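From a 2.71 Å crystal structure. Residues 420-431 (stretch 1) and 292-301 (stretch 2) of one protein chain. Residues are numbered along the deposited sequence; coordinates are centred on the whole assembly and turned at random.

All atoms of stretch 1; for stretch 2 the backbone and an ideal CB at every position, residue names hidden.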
# COMPACT_ATOMS: atom_id res chain seq x y z
N TYR A 420 9.21 13.30 3.37
CA TYR A 420 10.20 13.50 4.42
C TYR A 420 11.46 14.26 3.94
O TYR A 420 11.85 14.13 2.78
CB TYR A 420 10.60 12.13 4.97
CG TYR A 420 9.43 11.35 5.49
CD1 TYR A 420 9.02 11.51 6.79
CD2 TYR A 420 8.72 10.48 4.70
CE1 TYR A 420 7.93 10.83 7.29
CE2 TYR A 420 7.65 9.80 5.19
CZ TYR A 420 7.26 9.99 6.49
OH TYR A 420 6.20 9.30 7.02
N SER A 421 12.05 15.05 4.83
CA SER A 421 13.28 15.83 4.59
C SER A 421 13.90 16.34 5.89
O SER A 421 13.23 16.54 6.89
CB SER A 421 13.00 17.04 3.72
OG SER A 421 14.18 17.73 3.45
N THR A 422 15.20 16.59 5.86
CA THR A 422 15.90 17.21 6.98
C THR A 422 15.70 18.73 7.05
O THR A 422 15.91 19.35 8.10
CB THR A 422 17.40 16.96 6.93
OG1 THR A 422 17.87 17.19 5.60
CG2 THR A 422 17.72 15.54 7.36
N GLU A 423 15.29 19.31 5.92
CA GLU A 423 15.03 20.75 5.78
C GLU A 423 13.82 21.17 6.66
O GLU A 423 12.71 20.74 6.41
CB GLU A 423 14.84 21.12 4.30
CG GLU A 423 15.03 22.62 3.95
CD GLU A 423 14.44 23.01 2.56
OE1 GLU A 423 15.08 22.69 1.52
OE2 GLU A 423 13.35 23.64 2.51
N PRO A 424 13.98 22.04 7.62
CA PRO A 424 12.96 22.28 8.63
C PRO A 424 11.78 23.13 8.23
O PRO A 424 11.90 24.04 7.47
CB PRO A 424 13.74 22.98 9.72
CG PRO A 424 15.08 22.67 9.46
CD PRO A 424 15.23 22.66 8.05
N ALA A 425 10.62 22.86 8.77
CA ALA A 425 9.51 23.76 8.56
C ALA A 425 8.45 23.53 9.56
O ALA A 425 8.47 22.56 10.25
CB ALA A 425 8.95 23.61 7.23
N ASP A 426 7.51 24.44 9.60
CA ASP A 426 6.36 24.33 10.45
C ASP A 426 5.42 23.35 9.84
O ASP A 426 5.32 23.27 8.67
CB ASP A 426 5.64 25.66 10.49
CG ASP A 426 6.14 26.57 11.56
OD1 ASP A 426 7.27 26.41 11.99
OD2 ASP A 426 5.39 27.45 11.96
N TRP A 427 4.70 22.63 10.65
CA TRP A 427 3.67 21.75 10.18
C TRP A 427 2.65 22.56 9.45
O TRP A 427 2.17 23.53 9.96
CB TRP A 427 3.04 21.06 11.37
CG TRP A 427 1.98 20.11 11.09
CD1 TRP A 427 0.68 20.34 11.13
CD2 TRP A 427 2.13 18.75 10.74
NE1 TRP A 427 -0.01 19.23 10.82
CE2 TRP A 427 0.87 18.23 10.58
CE3 TRP A 427 3.22 17.92 10.55
CZ2 TRP A 427 0.66 16.94 10.23
CZ3 TRP A 427 3.00 16.65 10.21
CH2 TRP A 427 1.74 16.17 10.05
N VAL A 428 2.33 22.13 8.24
CA VAL A 428 1.28 22.68 7.40
C VAL A 428 0.09 21.70 7.42
O VAL A 428 0.23 20.55 7.01
CB VAL A 428 1.78 22.88 5.94
CG1 VAL A 428 0.68 23.46 5.02
CG2 VAL A 428 3.06 23.71 5.88
N ALA A 429 -1.08 22.14 7.89
CA ALA A 429 -2.30 21.33 7.81
C ALA A 429 -2.68 21.02 6.34
O ALA A 429 -2.67 21.91 5.50
CB ALA A 429 -3.48 21.98 8.58
N ASP A 430 -2.99 19.77 6.05
CA ASP A 430 -3.45 19.37 4.72
C ASP A 430 -4.98 19.49 4.50
O ASP A 430 -5.79 19.52 5.42
CB ASP A 430 -2.87 17.98 4.29
CG ASP A 430 -3.53 16.78 5.00
OD1 ASP A 430 -4.75 16.60 4.86
OD2 ASP A 430 -2.81 16.00 5.67
N ASN A 431 -5.32 19.52 3.22
CA ASN A 431 -6.66 19.72 2.72
C ASN A 431 -7.42 18.43 2.35
O ASN A 431 -8.28 18.45 1.48
CB ASN A 431 -6.57 20.64 1.51
CG ASN A 431 -7.79 21.49 1.37
OD1 ASN A 431 -8.30 22.03 2.34
ND2 ASN A 431 -8.29 21.59 0.14
N UNK A 292 19.81 13.82 13.40
CA UNK A 292 18.81 12.75 13.42
C UNK A 292 17.37 13.17 13.08
O UNK A 292 16.56 12.33 12.76
CB UNK A 292 18.81 12.11 14.81
N UNK A 293 17.07 14.45 13.18
CA UNK A 293 15.72 14.94 12.93
C UNK A 293 15.33 14.94 11.45
O UNK A 293 16.03 15.49 10.59
CB UNK A 293 15.58 16.36 13.49
N UNK A 294 14.17 14.36 11.19
CA UNK A 294 13.51 14.38 9.89
C UNK A 294 12.08 14.93 10.03
O UNK A 294 11.32 14.53 10.90
CB UNK A 294 13.49 12.98 9.28
N UNK A 295 11.72 15.86 9.17
CA UNK A 295 10.37 16.46 9.14
C UNK A 295 9.42 15.75 8.19
O UNK A 295 9.78 15.29 7.14
CB UNK A 295 10.46 17.93 8.74
N UNK A 296 8.18 15.63 8.60
CA UNK A 296 7.16 15.18 7.72
C UNK A 296 6.61 16.42 7.00
O UNK A 296 5.71 17.09 7.46
CB UNK A 296 6.07 14.41 8.48
N UNK A 297 7.19 16.72 5.86
CA UNK A 297 6.89 17.94 5.16
C UNK A 297 5.57 17.91 4.43
O UNK A 297 4.83 18.86 4.50
CB UNK A 297 8.01 18.25 4.17
N UNK A 298 5.26 16.82 3.76
CA UNK A 298 3.97 16.70 3.12
C UNK A 298 3.21 15.47 3.52
O UNK A 298 3.78 14.48 3.94
CB UNK A 298 4.14 16.71 1.60
N UNK A 299 1.91 15.54 3.38
CA UNK A 299 1.06 14.44 3.75
C UNK A 299 -0.30 14.60 3.13
O UNK A 299 -0.69 15.71 2.87
CB UNK A 299 0.95 14.33 5.27
N UNK A 300 -0.98 13.49 2.86
CA UNK A 300 -2.40 13.46 2.53
C UNK A 300 -2.95 12.05 2.75
O UNK A 300 -2.21 11.09 2.69
CB UNK A 300 -2.63 13.91 1.09
N UNK A 301 -4.24 11.95 3.06
CA UNK A 301 -4.93 10.68 3.19
C UNK A 301 -6.21 10.68 2.33
O UNK A 301 -7.11 11.48 2.54
CB UNK A 301 -5.26 10.40 4.66

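Position 292 has its CB pointing away from stretch 1, so this contact sets no preference; the deposited residue is Lys292. Position 293 is nearly as free, its CB sideways, and Trp293 meets stretch 1 mainly through its backbone O, 3.6 Å from Thr422 CG2.

At 294 the CB points sideways, 5.3 Å from Tyr420 CB. Extended backbone angles and an apolar neighbour suit a beta-branched or other small aliphatic residue. It is Val294, whose CG1 lies 3.9 Å from Tyr420 CB.

Position 295 is fixed first by its backbone, an antiparallel hydrogen-bonded pair with Ser421: its N donates to Ser421 O (2.8 Å), and its O accepts from Ser421 N (3.2 Å). The CB looks onto the side where stretch 1 turns through Glu423, Pro424 and Ala425. A flat ring or a long aliphatic chain could lie beneath. Tyr295 uses its ring: Pro424 CA sits 3.6 Å from the Tyr295 ring centroid, almost on the ring normal, a CH-pi contact.

Position 296 pairs with Tyr420 without hydrogen bonds, and its CB lies 4.2 Å from both Tyr420 CE1 and Trp427 CZ3. Between two aromatic rings, a branched aliphatic such as Leu or Ile, or a flexible Met, fits. Leu296 places CD1 over a face of the Tyr420 ring, 3.6 Å from Tyr420 CE1, while its CD2 is 4.0 Å from Trp427 CZ3.

At 297 the backbone leaves the extended region (phi/psi -76/-43) and the CB points sideways. Beyond it wait the carbonyl of Glu423 and its carboxylate, so a long cationic donor, Lys or Arg, is favoured. Arg297 curls through three m rotamers. Its NH1 donates to Glu423 O (2.9 Å) and, weakly, to Glu423 OE2 (3.4 Å) within a salt bridge; Ala425 CB covers one guanidinium face.

Position 298 points its ideal CB away from stretch 1, which makes no demand there; it is Gly298.

Position 299 points toward stretch 1, its CB 4.1 Å from Asp430 OD2 and 5.2 Å from Trp427 CH2. A carboxylate beside an aromatic face asks for a donor, preferably a flat one: His, Asn, Gln or Trp. His299 answers both, ND1 donating to Asp430 OD2 (2.7 Å) while its ring stacks, offset, on the six-membered ring of Trp427, centroids 4.1 Å apart and planes at 12°.

Position 300 points sideways, its CB 4.9 Å from Asp430 CG; many small residues would do, and it is Ala300. Position 301 has an unconstrained CB, and Asp301 makes no contact with stretch 1.

Stretch 2 292-301: KWVYLRGHAD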
# COMPACT_ATOMS: atom_id res chain seq x y z
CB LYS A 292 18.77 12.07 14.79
CG LYS A 292 20.03 11.35 15.21
CD LYS A 292 20.19 10.02 14.55
CE LYS A 292 21.58 9.46 14.88
NZ LYS A 292 21.69 8.03 14.55
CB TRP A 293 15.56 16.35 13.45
CG TRP A 293 15.93 16.58 14.82
CD1 TRP A 293 16.47 15.69 15.67
CD2 TRP A 293 15.82 17.81 15.53
NE1 TRP A 293 16.71 16.27 16.88
CE2 TRP A 293 16.33 17.58 16.83
CE3 TRP A 293 15.34 19.08 15.21
CZ2 TRP A 293 16.37 18.58 17.79
CZ3 TRP A 293 15.37 20.07 16.16
CH2 TRP A 293 15.88 19.81 17.45
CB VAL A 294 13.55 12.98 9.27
CG1 VAL A 294 12.98 12.98 7.93
CG2 VAL A 294 14.96 12.50 9.22
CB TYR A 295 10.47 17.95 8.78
CG TYR A 295 11.36 18.71 9.70
CD1 TYR A 295 10.82 19.48 10.70
CD2 TYR A 295 12.75 18.60 9.61
CE1 TYR A 295 11.61 20.17 11.59
CE2 TYR A 295 13.55 19.26 10.49
CZ TYR A 295 12.97 20.07 11.49
OH TYR A 295 13.74 20.76 12.41
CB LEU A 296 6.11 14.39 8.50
CG LEU A 296 4.88 13.89 7.75
CD1 LEU A 296 5.23 13.13 6.50
CD2 LEU A 296 4.04 13.05 8.68
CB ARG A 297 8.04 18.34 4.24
CG ARG A 297 9.27 18.82 4.99
CD ARG A 297 9.10 20.25 5.55
NE ARG A 297 8.89 21.27 4.53
CZ ARG A 297 9.85 21.91 3.87
NH1 ARG A 297 11.13 21.67 4.10
NH2 ARG A 297 9.55 22.81 2.95
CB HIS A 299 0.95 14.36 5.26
CG HIS A 299 0.98 15.69 5.94
ND1 HIS A 299 -0.16 16.40 6.26
CD2 HIS A 299 2.02 16.45 6.37
CE1 HIS A 299 0.18 17.53 6.85
NE2 HIS A 299 1.50 17.59 6.91
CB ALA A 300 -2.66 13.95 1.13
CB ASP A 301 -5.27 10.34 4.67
CG ASP A 301 -4.07 10.52 5.64
OD1 ASP A 301 -3.03 9.83 5.51
OD2 ASP A 301 -4.19 11.34 6.58
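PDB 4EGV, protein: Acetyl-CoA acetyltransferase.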